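Local coordinates for variable region-containing chitin-binding protein 3 (Branchiostoma floridae, PDB 1XT5), which probably binds and may hydrolyse chitin as a whole protein, and contributes here its first domain, the immunoglobulin V-type part of an immune-type receptor, at residues 36-41 with 55-60; 70-75 with 87-92. All coordinates share one frame; numbering follows the deposited sequence.

Interaction 1: residues 36-41 with 55-60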
loop_
_atom_site.group_PDB
_atom_site.type_symbol
_atom_site.label_atom_id
_atom_site.label_comp_id
_atom_site.label_asym_id
_atom_site.label_seq_id
_atom_site.Cartn_x
_atom_site.Cartn_y
_atom_site.Cartn_z
ATOM N N PRO A 36 5.697 14.252 -4.500
ATOM C CA PRO A 36 5.211 12.836 -4.445
ATOM C C PRO A 36 5.524 12.191 -3.113
ATOM O O PRO A 36 6.581 12.408 -2.553
ATOM C CB PRO A 36 5.998 12.177 -5.574
ATOM C CG PRO A 36 7.169 13.079 -5.800
ATOM C CD PRO A 36 6.759 14.472 -5.474
ATOM N N PRO A 37 4.585 11.441 -2.541
ATOM C CA PRO A 37 4.797 10.694 -1.302
ATOM C C PRO A 37 5.431 9.361 -1.571
ATOM O O PRO A 37 5.897 9.077 -2.670
ATOM C CB PRO A 37 3.372 10.654 -0.724
ATOM C CG PRO A 37 2.555 10.465 -1.960
ATOM C CD PRO A 37 3.178 11.352 -3.001
ATOM N N VAL A 38 5.483 8.534 -0.545
ATOM C CA VAL A 38 5.966 7.175 -0.622
ATOM C C VAL A 38 4.925 6.226 -0.059
ATOM O O VAL A 38 4.353 6.474 1.015
ATOM C CB VAL A 38 7.348 7.037 0.020
ATOM C CG1 VAL A 38 7.450 7.574 1.414
ATOM C CG2 VAL A 38 7.779 5.569 -0.050
ATOM N N ILE A 39 4.654 5.191 -0.852
ATOM C CA ILE A 39 3.623 4.203 -0.553
ATOM C C ILE A 39 4.276 2.968 -0.025
ATOM O O ILE A 39 5.228 2.448 -0.641
ATOM C CB ILE A 39 2.851 3.832 -1.868
ATOM C CG1 ILE A 39 2.003 4.984 -2.385
ATOM C CG2 ILE A 39 2.040 2.555 -1.727
ATOM C CD1 ILE A 39 2.566 6.342 -2.658
ATOM N N SER A 40 3.777 2.441 1.087
ATOM C CA SER A 40 4.202 1.171 1.624
ATOM C C SER A 40 2.980 0.303 1.910
ATOM O O SER A 40 2.008 0.777 2.484
ATOM C CB SER A 40 4.958 1.363 2.943
ATOM O OG SER A 40 6.063 2.214 2.805
ATOM N N TRP A 41 3.035 -0.946 1.492
ATOM C CA TRP A 41 2.086 -1.973 1.953
ATOM C C TRP A 41 2.872 -2.867 2.880
ATOM O O TRP A 41 3.956 -3.369 2.542
ATOM C CB TRP A 41 1.508 -2.742 0.788
ATOM C CG TRP A 41 0.412 -2.064 0.055
ATOM C CD1 TRP A 41 0.487 -1.275 -1.059
ATOM C CD2 TRP A 41 -1.000 -2.104 0.425
ATOM N NE1 TRP A 41 -0.763 -0.827 -1.404
ATOM C CE2 TRP A 41 -1.679 -1.338 -0.541
ATOM C CE3 TRP A 41 -1.709 -2.747 1.447
ATOM C CZ2 TRP A 41 -3.076 -1.201 -0.501
ATOM C CZ3 TRP A 41 -3.078 -2.605 1.482
ATOM C CH2 TRP A 41 -3.762 -1.852 0.510
ATOM N N LYS A 55 6.828 -1.370 -1.698
ATOM C CA LYS A 55 7.158 0.031 -1.484
ATOM C C LYS A 55 7.299 0.704 -2.860
ATOM O O LYS A 55 7.825 0.088 -3.799
ATOM C CB LYS A 55 8.412 0.235 -0.646
ATOM C CG LYS A 55 8.691 1.626 -0.105
ATOM C CD LYS A 55 9.918 1.689 0.778
ATOM C CE LYS A 55 10.200 3.066 1.299
ATOM N NZ LYS A 55 11.412 3.088 2.183
ATOM N N GLY A 56 6.890 1.949 -2.967
ATOM C CA GLY A 56 7.095 2.676 -4.186
ATOM C C GLY A 56 6.905 4.156 -4.038
ATOM O O GLY A 56 6.287 4.635 -3.088
ATOM N N ASN A 57 7.414 4.894 -5.024
ATOM C CA ASN A 57 7.191 6.314 -5.083
ATOM C C ASN A 57 7.433 6.797 -6.517
ATOM O O ASN A 57 8.299 6.287 -7.198
ATOM C CB ASN A 57 8.113 7.129 -4.149
ATOM C CG ASN A 57 9.590 6.903 -4.338
ATOM O OD1 ASN A 57 10.210 6.012 -3.791
ATOM N ND2 ASN A 57 10.211 7.762 -5.166
ATOM N N TYR A 58 6.684 7.804 -6.935
ATOM C CA TYR A 58 7.040 8.493 -8.171
ATOM C C TYR A 58 8.401 9.177 -7.992
ATOM O O TYR A 58 8.720 9.638 -6.892
ATOM C CB TYR A 58 6.013 9.579 -8.489
ATOM C CG TYR A 58 4.661 9.037 -8.880
ATOM C CD1 TYR A 58 3.544 9.256 -8.094
ATOM C CD2 TYR A 58 4.475 8.305 -10.033
ATOM C CE1 TYR A 58 2.302 8.792 -8.441
ATOM C CE2 TYR A 58 3.223 7.818 -10.383
ATOM C CZ TYR A 58 2.147 8.044 -9.585
ATOM O OH TYR A 58 0.906 7.549 -9.905
ATOM N N ASN A 59 9.148 9.260 -9.046
ATOM C CA ASN A 59 10.393 10.004 -9.033
ATOM C C ASN A 59 10.081 11.456 -9.342
ATOM O O ASN A 59 9.149 11.818 -10.045
ATOM C CB ASN A 59 11.369 9.427 -10.040
ATOM C CG ASN A 59 11.848 8.043 -9.575
ATOM O OD1 ASN A 59 11.961 7.790 -8.382
ATOM N ND2 ASN A 59 12.165 7.196 -10.556
ATOM N N TRP A 60 10.959 12.304 -8.836
ATOM C CA TRP A 60 10.855 13.745 -8.994
ATOM C C TRP A 60 11.110 14.079 -10.450
ATOM O O TRP A 60 12.019 13.493 -11.023
ATOM C CB TRP A 60 11.937 14.383 -8.110
ATOM C CG TRP A 60 12.016 15.841 -8.218
ATOM C CD1 TRP A 60 11.202 16.760 -7.637
ATOM C CD2 TRP A 60 12.987 16.573 -8.983
ATOM N NE1 TRP A 60 11.594 18.038 -7.983
ATOM C CE2 TRP A 60 12.700 17.935 -8.811
ATOM C CE3 TRP A 60 14.053 16.102 -9.776
ATOM C CZ2 TRP A 60 13.490 18.882 -9.441
ATOM C CZ3 TRP A 60 14.842 17.046 -10.402
ATOM C CH2 TRP A 60 14.520 18.369 -10.201
HETATM O O HOH W 1 4.679 8.681 -5.115
#

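Interaction 2: residues 70-75 with 87-92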
loop_
_atom_site.group_PDB
_atom_site.type_symbol
_atom_site.label_atom_id
_atom_site.label_comp_id
_atom_site.label_asym_id
_atom_site.label_seq_id
_atom_site.Cartn_x
_atom_site.Cartn_y
_atom_site.Cartn_z
ATOM N N SER A 70 5.753 5.490 -15.334
ATOM C CA SER A 70 6.971 4.878 -15.841
ATOM C C SER A 70 8.252 5.368 -15.221
ATOM O O SER A 70 9.308 4.722 -15.379
ATOM C CB SER A 70 7.033 5.033 -17.393
ATOM O OG SER A 70 7.243 6.439 -17.732
ATOM N N ASP A 71 8.221 6.481 -14.505
ATOM C CA ASP A 71 9.380 7.071 -13.858
ATOM C C ASP A 71 9.112 7.015 -12.350
ATOM O O ASP A 71 8.747 7.983 -11.724
ATOM C CB ASP A 71 9.589 8.501 -14.300
ATOM C CG ASP A 71 10.936 9.034 -13.816
ATOM O OD1 ASP A 71 11.733 8.274 -13.260
ATOM O OD2 ASP A 71 11.123 10.243 -14.081
ATOM N N SER A 72 9.276 5.817 -11.805
ATOM C CA SER A 72 8.925 5.552 -10.434
ATOM C C SER A 72 9.798 4.418 -9.918
ATOM O O SER A 72 10.253 3.574 -10.692
ATOM C CB SER A 72 7.454 5.169 -10.286
ATOM O OG SER A 72 7.147 3.997 -10.989
ATOM N N TYR A 73 9.907 4.357 -8.614
ATOM C CA TYR A 73 10.425 3.208 -7.862
ATOM C C TYR A 73 9.243 2.349 -7.452
ATOM O O TYR A 73 8.306 2.872 -6.868
ATOM C CB TYR A 73 11.143 3.709 -6.598
ATOM C CG TYR A 73 11.420 2.598 -5.603
ATOM C CD1 TYR A 73 12.214 1.536 -5.904
ATOM C CD2 TYR A 73 10.841 2.667 -4.323
ATOM C CE1 TYR A 73 12.465 0.528 -4.990
ATOM C CE2 TYR A 73 11.103 1.649 -3.409
ATOM C CZ TYR A 73 11.893 0.587 -3.714
ATOM O OH TYR A 73 12.128 -0.398 -2.773
ATOM N N LYS A 74 9.326 1.054 -7.751
ATOM C CA LYS A 74 8.326 0.094 -7.307
ATOM C C LYS A 74 9.041 -1.190 -6.965
ATOM O O LYS A 74 9.798 -1.691 -7.805
ATOM C CB LYS A 74 7.263 -0.164 -8.368
ATOM C CG LYS A 74 6.422 1.040 -8.708
ATOM C CD LYS A 74 5.252 0.702 -9.628
ATOM C CE LYS A 74 4.435 1.920 -9.938
ATOM N NZ LYS A 74 3.232 1.674 -10.744
ATOM N N GLU A 75 8.791 -1.756 -5.798
ATOM C CA GLU A 75 9.450 -2.994 -5.403
ATOM C C GLU A 75 8.533 -3.819 -4.532
ATOM O O GLU A 75 7.879 -3.296 -3.622
ATOM C CB GLU A 75 10.751 -2.690 -4.664
ATOM C CG GLU A 75 11.565 -3.913 -4.307
ATOM C CD GLU A 75 12.973 -3.663 -3.862
ATOM O OE1 GLU A 75 13.322 -2.491 -3.620
ATOM O OE2 GLU A 75 13.710 -4.682 -3.705
ATOM N N ALA A 87 -0.476 -0.694 -9.471
ATOM C CA ALA A 87 -0.534 -0.145 -10.829
ATOM C C ALA A 87 -0.459 1.378 -10.858
ATOM O O ALA A 87 0.036 1.936 -11.853
ATOM C CB ALA A 87 -1.822 -0.579 -11.521
ATOM N N ASN A 88 -0.987 2.019 -9.843
ATOM C CA ASN A 88 -1.119 3.481 -9.843
ATOM C C ASN A 88 -0.737 3.991 -8.469
ATOM O O ASN A 88 -1.503 3.862 -7.519
ATOM C CB ASN A 88 -2.566 3.866 -10.170
ATOM C CG ASN A 88 -2.764 5.359 -10.251
ATOM O OD1 ASN A 88 -2.017 6.150 -9.874
ATOM N ND2 ASN A 88 -3.972 5.776 -10.663
ATOM N N LEU A 89 0.473 4.585 -8.342
ATOM C CA LEU A 89 0.891 5.014 -7.024
ATOM C C LEU A 89 0.056 6.119 -6.457
ATOM O O LEU A 89 0.009 6.299 -5.224
ATOM C CB LEU A 89 2.377 5.412 -7.062
ATOM C CG LEU A 89 3.368 4.283 -7.237
ATOM C CD1 LEU A 89 4.739 4.817 -7.570
ATOM C CD2 LEU A 89 3.437 3.388 -6.017
ATOM N N ALA A 90 -0.629 6.890 -7.286
ATOM C CA ALA A 90 -1.529 7.940 -6.828
ATOM C C ALA A 90 -2.842 7.369 -6.314
ATOM O O ALA A 90 -3.595 8.138 -5.657
ATOM C CB ALA A 90 -1.837 8.940 -7.947
ATOM N N ALA A 91 -3.143 6.117 -6.535
ATOM C CA ALA A 91 -4.391 5.444 -6.118
ATOM C C ALA A 91 -3.977 4.006 -5.806
ATOM O O ALA A 91 -4.220 3.077 -6.579
ATOM C CB ALA A 91 -5.435 5.517 -7.219
ATOM N N PRO A 92 -3.205 3.813 -4.718
ATOM C CA PRO A 92 -2.304 2.675 -4.581
ATOM C C PRO A 92 -2.910 1.364 -4.117
ATOM O O PRO A 92 -2.304 0.611 -3.325
ATOM C CB PRO A 92 -1.256 3.211 -3.590
ATOM C CG PRO A 92 -2.066 4.130 -2.698
ATOM C CD PRO A 92 -2.972 4.832 -3.669
#

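Interaction 1: residues 36-41 with 55-60
Gly56 O takes the N-H of Ile39 at 2.8 Å from Ile39 N, and an angle of 170° at the hydrogen makes this bond almost straight. The same oxygen also receives a CA-H...O contact from Val38 CA at 3.6 Å. The return bond, Gly56 N to Ile39 O at 2.9 Å, is more bent (154°), and Lys55 CA adds a second CA-H...O contact to Ile39 O at 3.2 Å. These bonds mark Ile39 and Gly56 as a hydrogen-bonded pair of an antiparallel hairpin, with Ser40 and Lys55 forming the adjoining non-hydrogen-bonded pair. Toward Pro37 direct pairing gives way to a water, which donates to Pro37 O and accepts from Tyr58 N, each at 2.8 Å. Val38 CG2, anti to its backbone N, meets the extended chain of Lys55 at CE (3.7 Å), while Pro36 CB packs on Tyr58 CB at 3.9 Å. Strands 38-44 and 50-58 correspond to C and C' of the V-set sandwich: strand 105-112 flanks the first and strand 72-76 the second, while Trp41 packs on Cys26 and Cys109, the disulfide that joins the two sheets.

Interaction 2: residues 70-75 with 87-92
Lys74 sets CG anti to its own carbonyl carbon (chi1 -64°) and stays extended from there, carrying CE and NZ across to the 87-92 loop. Leu89 answers from the other side: its CG is likewise anti to the carbonyl carbon (chi1 -70°), and CD1 then lies anti to CA. The two side chains lie alongside one another, pointing opposite ways. Lys74 CE comes within 3.7 Å of Leu89 CG and 3.8 Å of Leu89 CD1, and that methyl also touches Ser72 CB at 3.9 Å. One methyl thus contacts both residues whose side chains point from strand 72-76 to the loop. The nearest CA atoms, Ser72 and Leu89, are 8.7 Å apart, evidence that side chains rather than paired backbones bridge the gap.

The loop's shape comes from a type I turn, closed by Ala91 N to Asn88 O at 3.0 Å. Asn88 OD1 also accepts a weak bond from Ala90 N, as in an Asx turn. The Tyr73 ring carries a separate bond within its own strand: its OH donates to Glu75 OE1 at 2.6 Å, reaching the anti side of the carboxylate.

Glu69, just outside the two segments, draws the polar ends together. Its OE2 forms a salt bridge with Lys74 NZ and accepts the N-H of Leu89, while its backbone O binds Ser72 OG; Lys74 NZ also bonds to Val86 O. Lys74 is therefore amphipathic in use, its last methylene, CE, lying on Leu89 and its ammonium held by a carboxylate and a main-chain carbonyl. Such surroundings would be expected to favour the charged form of the amine. Apolar and ionic contact together join strand 72-76 to the loop between strands 84-86 and 94-96.

Interaction 1 is a partly buried pairing of neighbouring strands within one sheet, whereas interaction 2 lies nearer the surface and joins the edge strand of that sheet to a loop between two strands of the other. The chemistry follows: backbone hydrogen bonds and a bridging water in the first, aliphatic side-chain packing with a charged end in the second, burying 383 and 169 Å² respectively. Their centres are only 7 Å apart. Strand 50-58 belongs to interaction 1 and is the sheet neighbour of strand 72-76, with a backbone hydrogen bond between Asn57 N and Tyr73 O; the indole Trp41 NE1 bonds to Pro92 O, tying strand 38-44 to the 87-92 loop.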